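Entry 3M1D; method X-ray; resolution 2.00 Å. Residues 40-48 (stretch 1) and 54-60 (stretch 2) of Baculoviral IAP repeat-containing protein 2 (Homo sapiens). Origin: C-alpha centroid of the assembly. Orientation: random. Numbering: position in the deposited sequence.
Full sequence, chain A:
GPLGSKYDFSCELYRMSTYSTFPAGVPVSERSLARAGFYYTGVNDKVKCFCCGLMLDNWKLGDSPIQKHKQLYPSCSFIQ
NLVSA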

# COMPACT_ATOMS: atom_id res chain seq x y z
N TYR A 40 4.61 -3.08 -4.15
CA TYR A 40 4.51 -2.68 -5.54
C TYR A 40 4.53 -3.93 -6.40
O TYR A 40 5.39 -4.77 -6.21
N THR A 41 3.58 -4.04 -7.33
CA THR A 41 3.47 -5.21 -8.20
C THR A 41 4.48 -5.23 -9.34
O THR A 41 4.72 -6.28 -9.93
N GLY A 42 5.07 -4.07 -9.64
CA GLY A 42 6.01 -3.96 -10.74
C GLY A 42 5.31 -3.54 -12.02
O GLY A 42 5.93 -3.42 -13.07
N VAL A 43 4.00 -3.32 -11.92
CA VAL A 43 3.20 -2.90 -13.06
C VAL A 43 2.59 -1.51 -12.82
O VAL A 43 1.90 -1.29 -11.83
N ASN A 44 2.86 -0.59 -13.74
CA ASN A 44 2.31 0.77 -13.63
C ASN A 44 2.54 1.32 -12.22
O ASN A 44 3.65 1.29 -11.70
N ASP A 45 1.48 1.82 -11.59
CA ASP A 45 1.56 2.24 -10.19
C ASP A 45 0.66 1.36 -9.32
O ASP A 45 0.17 1.78 -8.28
N LYS A 46 0.49 0.12 -9.75
CA LYS A 46 -0.42 -0.82 -9.09
C LYS A 46 0.25 -1.48 -7.91
O LYS A 46 1.34 -2.03 -8.03
N VAL A 47 -0.43 -1.44 -6.78
CA VAL A 47 0.11 -1.98 -5.56
C VAL A 47 -0.90 -2.99 -4.98
O VAL A 47 -2.06 -2.98 -5.35
N LYS A 48 -0.44 -3.84 -4.07
CA LYS A 48 -1.25 -4.93 -3.58
C LYS A 48 -1.03 -5.07 -2.08
O LYS A 48 0.09 -4.96 -1.60
N LEU A 54 -5.86 -6.84 -1.78
CA LEU A 54 -6.52 -5.72 -2.45
C LEU A 54 -5.53 -5.03 -3.40
O LEU A 54 -4.40 -4.75 -3.02
N MET A 55 -5.98 -4.74 -4.63
CA MET A 55 -5.12 -4.15 -5.65
C MET A 55 -5.61 -2.77 -6.06
O MET A 55 -6.78 -2.58 -6.38
N LEU A 56 -4.69 -1.81 -6.07
CA LEU A 56 -5.00 -0.40 -6.30
C LEU A 56 -3.99 0.24 -7.24
O LEU A 56 -2.78 0.02 -7.11
N ASP A 57 -4.48 1.03 -8.18
CA ASP A 57 -3.59 1.77 -9.08
C ASP A 57 -4.19 3.14 -9.40
O ASP A 57 -5.15 3.56 -8.77
N ASN A 58 -3.61 3.81 -10.39
CA ASN A 58 -4.06 5.13 -10.79
C ASN A 58 -4.20 6.05 -9.58
O ASN A 58 -5.25 6.65 -9.36
N TRP A 59 -3.13 6.14 -8.79
CA TRP A 59 -3.07 6.97 -7.59
C TRP A 59 -3.13 8.45 -7.94
O TRP A 59 -2.45 8.90 -8.87
N LYS A 60 -3.96 9.20 -7.21
CA LYS A 60 -4.16 10.62 -7.45
C LYS A 60 -3.60 11.45 -6.30
O LYS A 60 -3.53 10.99 -5.16

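The two stretches run antiparallel and are joined where Val47 pairs with Leu56. Val47 N donates to Leu56 O at 2.8 Å, and Leu56 N donates to Val47 O at 3.0 Å. As in any strand, successive side chains point to opposite faces: Val47 and Leu56 to one, Lys48 and Met55 to the other.

On the first face, Val47 is m (chi1 -59°), which places Val47 CG2 4.2 Å from Leu56 CB and 3.6 Å from Trp59 CZ2. Trp59 points toward stretch 1 with chi1 m and chi2 95°. Val47 CG2 meets the edge of its ring, near the ring plane. Leu56 is also m, with chi2 t.

On the other face, Lys48 is extended, with all four chi angles t. Lys48 CG lies 3.7 Å from Met55 CG, but the end of Lys48 leads away. Met55 does the reverse. Its chi1 m, chi2 t and chi3 p bring the methyl back to stretch 1, so that Met55 CE reaches Lys46 CE at 3.4 Å and Thr41 CG2 at 4.2 Å. Lys46 turns at chi3 (p) in an otherwise t chain, and its aliphatic part supplies this contact.

Asp45 is the main polar anchor. Its CA-to-CB bond points sideways, but chi1 p brings the carboxylate to the backbone of stretch 2. Asp45 OD1 accepts from Asn58 N at 2.8 Å, and Asp45 OD2 accepts from Trp59 N at 2.9 Å. One carboxylate thus holds two successive amides. Water 2 extends the link, donating to Asp45 OD2 and to Trp59 O, both at 2.7 Å.

Asp57 is p as well. Asp57 CB packs 3.7 Å from Lys46 CB. Water 1 accepts from Asn44 ND2 at 2.7 Å and donates to Asp57 OD2 at 2.8 Å, bridging two side chains that do not touch directly.

Within stretch 1, Thr41 is p. Thr41 OG1 donates to Lys46 O at 2.8 Å.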

# COMPACT_ATOMS: atom_id res chain seq x y z
CB TYR A 40 5.68 -1.78 -5.92
CG TYR A 40 5.70 -1.38 -7.38
CD1 TYR A 40 4.52 -1.08 -8.05
CD2 TYR A 40 6.89 -1.30 -8.07
CE1 TYR A 40 4.54 -0.72 -9.39
CE2 TYR A 40 6.93 -0.93 -9.39
CZ TYR A 40 5.75 -0.64 -10.05
OH TYR A 40 5.81 -0.28 -11.36
CB THR A 41 2.09 -5.30 -8.85
OG1 THR A 41 1.89 -4.17 -9.71
CG2 THR A 41 0.99 -5.37 -7.77
CB VAL A 43 2.08 -3.92 -13.36
CG1 VAL A 43 1.09 -3.36 -14.38
CG2 VAL A 43 2.68 -5.24 -13.87
CB ASN A 44 0.82 0.78 -14.02
CG ASN A 44 0.59 0.31 -15.47
OD1 ASN A 44 1.48 0.41 -16.31
ND2 ASN A 44 -0.60 -0.21 -15.76
CB ASP A 45 1.18 3.72 -10.04
CG ASP A 45 -0.27 4.00 -10.40
OD1 ASP A 45 -0.92 3.17 -11.08
OD2 ASP A 45 -0.77 5.07 -10.01
CB LYS A 46 -0.91 -1.89 -10.07
CG LYS A 46 -1.96 -2.81 -9.48
CD LYS A 46 -2.60 -3.70 -10.53
CE LYS A 46 -1.57 -4.64 -11.14
NZ LYS A 46 -2.22 -5.55 -12.12
CB VAL A 47 0.39 -0.85 -4.54
CG1 VAL A 47 1.38 0.15 -5.14
CG2 VAL A 47 -0.91 -0.14 -4.18
CB LYS A 48 -0.84 -6.21 -4.34
CG LYS A 48 -1.73 -7.44 -4.14
CD LYS A 48 -1.34 -8.52 -5.18
CE LYS A 48 -1.93 -9.88 -4.86
NZ LYS A 48 -1.16 -10.99 -5.53
CB LEU A 54 -7.05 -4.71 -1.43
CG LEU A 54 -7.64 -3.40 -1.95
CD1 LEU A 54 -8.99 -3.65 -2.63
CD2 LEU A 54 -7.79 -2.44 -0.79
CB MET A 55 -5.04 -5.06 -6.88
CG MET A 55 -4.33 -6.38 -6.60
SD MET A 55 -4.23 -7.44 -8.06
CE MET A 55 -2.79 -6.74 -8.83
CB LEU A 56 -5.01 0.35 -4.96
CG LEU A 56 -6.14 -0.01 -4.00
CD1 LEU A 56 -5.99 0.70 -2.66
CD2 LEU A 56 -7.48 0.32 -4.61
CB ASP A 57 -3.27 0.96 -10.35
CG ASP A 57 -4.46 0.84 -11.29
OD1 ASP A 57 -5.56 1.34 -10.97
OD2 ASP A 57 -4.30 0.24 -12.37
CB ASN A 58 -5.39 5.03 -11.54
CG ASN A 58 -5.73 6.31 -12.29
OD1 ASN A 58 -4.85 7.10 -12.63
ND2 ASN A 58 -7.02 6.52 -12.55
CB TRP A 59 -1.80 6.65 -6.80
CG TRP A 59 -1.85 5.29 -6.18
CD1 TRP A 59 -1.33 4.13 -6.70
CD2 TRP A 59 -2.50 4.92 -4.96
NE1 TRP A 59 -1.61 3.07 -5.86
CE2 TRP A 59 -2.33 3.53 -4.79
CE3 TRP A 59 -3.21 5.64 -3.99
CZ2 TRP A 59 -2.83 2.85 -3.69
CZ3 TRP A 59 -3.72 4.95 -2.90
CH2 TRP A 59 -3.52 3.58 -2.76
CB LYS A 60 -5.65 10.95 -7.60
CG LYS A 60 -6.37 10.21 -8.71
CD LYS A 60 -5.75 10.52 -10.07
CE LYS A 60 -6.71 10.13 -11.19
NZ LYS A 60 -5.99 10.05 -12.51
O HOH W 1 -2.24 -1.02 -13.74
O HOH W 2 -0.53 7.69 -10.38